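Local coordinates for nucleoside diphosphate kinase (PDB 3MPD), which probably transfers the gamma phosphate of ATP to nucleoside diphosphates through a phosphohistidine intermediate, supplying nucleoside triphosphates other than ATP, at residues M59-F62 and S63-V66. Numbering follows the deposited sequence.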
ATOM      1  N   MET A  59      14.042  25.876  12.172  1.00 42.75           N
ATOM      2  CA  MET A  59      12.820  26.102  12.934  1.00 40.67           C
ATOM      3  C   MET A  59      12.887  25.607  14.380  1.00 38.42           C
ATOM      4  O   MET A  59      13.560  24.612  14.665  1.00 38.16           O
ATOM      5  CB  MET A  59      11.636  25.428  12.221  1.00 39.23           C
ATOM      6  CG  MET A  59      11.179  26.193  10.996  1.00 44.47           C
ATOM      7  SD  MET A  59       9.740  25.424  10.226  1.00 49.24           S
ATOM      8  CE  MET A  59       9.438  26.555   8.834  1.00 52.81           C
ATOM      9  N   PRO A  60      12.163  26.286  15.293  1.00 37.25           N
ATOM     10  CA  PRO A  60      12.046  25.755  16.654  1.00 36.46           C
ATOM     11  C   PRO A  60      11.518  24.311  16.666  1.00 34.00           C
ATOM     12  O   PRO A  60      10.679  23.931  15.809  1.00 32.81           O
ATOM     13  CB  PRO A  60      11.068  26.710  17.345  1.00 37.20           C
ATOM     14  CG  PRO A  60      10.615  27.697  16.300  1.00 37.70           C
ATOM     15  CD  PRO A  60      11.504  27.594  15.121  1.00 38.10           C
ATOM     16  N   PHE A  61      12.053  23.498  17.578  1.00 33.21           N
ATOM     17  CA  PHE A  61      11.580  22.123  17.785  1.00 31.98           C
ATOM     18  C   PHE A  61      11.818  21.167  16.601  1.00 31.16           C
ATOM     19  O   PHE A  61      11.146  20.148  16.489  1.00 29.23           O
ATOM     20  CB  PHE A  61      10.092  22.105  18.221  1.00 30.48           C
ATOM     21  CG  PHE A  61       9.822  22.966  19.444  1.00 30.94           C
ATOM     22  CD1 PHE A  61      10.141  22.504  20.723  1.00 32.58           C
ATOM     23  CD2 PHE A  61       9.306  24.251  19.308  1.00 29.35           C
ATOM     24  CE1 PHE A  61       9.917  23.299  21.863  1.00 33.18           C
ATOM     25  CE2 PHE A  61       9.087  25.067  20.436  1.00 28.32           C
ATOM     26  CZ  PHE A  61       9.391  24.584  21.717  1.00 32.66           C
ATOM     27  N   PHE A  62      12.800  21.486  15.759  1.00 31.89           N
ATOM     28  CA  PHE A  62      13.195  20.619  14.641  1.00 32.04           C
ATOM     29  C   PHE A  62      13.495  19.178  15.090  1.00 32.33           C
ATOM     30  O   PHE A  62      13.014  18.214  14.504  1.00 30.63           O
ATOM     31  CB  PHE A  62      14.416  21.221  13.917  1.00 34.36           C
ATOM     32  CG  PHE A  62      14.968  20.345  12.805  1.00 36.26           C
ATOM     33  CD1 PHE A  62      14.210  20.082  11.669  1.00 35.16           C
ATOM     34  CD2 PHE A  62      16.261  19.824  12.890  1.00 40.71           C
ATOM     35  CE1 PHE A  62      14.727  19.283  10.628  1.00 37.67           C
ATOM     36  CE2 PHE A  62      16.785  19.015  11.862  1.00 41.75           C
ATOM     37  CZ  PHE A  62      16.009  18.745  10.733  1.00 38.07           C
ATOM     38  N   SER A  63      14.316  19.048  16.127  1.00 35.00           N
ATOM     39  CA  SER A  63      14.629  17.749  16.710  1.00 36.79           C
ATOM     40  C   SER A  63      13.368  16.927  17.112  1.00 35.85           C
ATOM     41  O   SER A  63      13.251  15.743  16.773  1.00 35.80           O
ATOM     42  CB  SER A  63      15.567  17.949  17.897  1.00 40.55           C
ATOM     43  OG  SER A  63      15.919  16.698  18.443  1.00 44.89           O
ATOM     44  N   GLU A  64      12.441  17.559  17.834  1.00 35.15           N
ATOM     45  CA  GLU A  64      11.184  16.926  18.206  1.00 34.76           C
ATOM     46  C   GLU A  64      10.399  16.503  16.945  1.00 33.09           C
ATOM     47  O   GLU A  64       9.917  15.391  16.904  1.00 33.09           O
ATOM     48  CB  GLU A  64      10.329  17.838  19.092  1.00 34.39           C
ATOM     49  CG  GLU A  64      10.803  18.016  20.556  1.00 37.53           C
ATOM     50  CD  GLU A  64      11.977  18.988  20.732  1.00 39.01           C
ATOM     51  OE1 GLU A  64      12.518  19.515  19.733  1.00 35.99           O
ATOM     52  OE2 GLU A  64      12.367  19.226  21.899  1.00 43.53           O
ATOM     53  N   MET A  65      10.311  17.369  15.923  1.00 32.19           N
ATOM     54  CA  MET A  65       9.580  17.034  14.680  1.00 32.88           C
ATOM     55  C   MET A  65      10.211  15.790  14.031  1.00 32.32           C
ATOM     56  O   MET A  65       9.507  14.897  13.579  1.00 32.56           O
ATOM     57  CB  MET A  65       9.541  18.209  13.671  1.00 32.85           C
ATOM     58  CG  MET A  65       8.939  19.529  14.193  1.00 36.24           C
ATOM     59  SD  MET A  65       8.478  20.812  12.946  1.00 43.51           S
ATOM     60  CE  MET A  65       9.967  21.793  12.688  1.00 39.79           C
ATOM     61  N   VAL A  66      11.539  15.722  14.006  1.00 32.11           N
ATOM     62  CA  VAL A  66      12.221  14.534  13.475  1.00 32.91           C
ATOM     63  C   VAL A  66      11.935  13.280  14.339  1.00 35.32           C
ATOM     64  O   VAL A  66      11.661  12.184  13.811  1.00 34.90           O
ATOM     65  CB  VAL A  66      13.753  14.778  13.302  1.00 34.44           C
ATOM     66  CG1 VAL A  66      14.497  13.471  12.981  1.00 34.27           C
ATOM     67  CG2 VAL A  66      13.998  15.837  12.239  1.00 32.17           C
TER
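Met-65 N donates a backbone hydrogen bond to Phe-61 O at 3.0 Å, and one residue on, Val-66 N donates to Phe-62 O at 2.9 Å; both are nearly straight, with N-H...O angles of 163°. The first of these bonds uses the carbonyl of the N-cap residue, Phe-61. A type II beta turn from Met-59 to Phe-62 runs into the first helical residue, closed by a weak hydrogen bond from Phe-62 N to Met-59 O. Glu-64 curls back towards the N-cap: its chain bends at chi2 (78°), which brings OE1 to 3.4 Å from Phe-61 CA. The carboxylate meets the edge of the Phe-61 ring rather than a face, the two planes being steeply inclined, and its CD lies 4.0 Å from Phe-61 CD1. Val-66 CG2 sits over one face of the Phe-62 ring, 4.0 Å from the centroid and displaced toward the rim, a CH-pi contact; the same ring also touches Tyr-53 and Leu-56 of the preceding loop. Met-65 bends at chi3 (-88°), bringing its methyl CE back to 4.0 Å from Met-59 CB and 3.8 Å from Pro-60 O. This capped surface turn opens helix 62-69, in the helical excursion between strands 35-42 and 74-80 of the NDP kinase fold; the Met-65 side chain lies about 8 Å from those of Lys-13 and Thr-95, which probably bind ATP as in relatives.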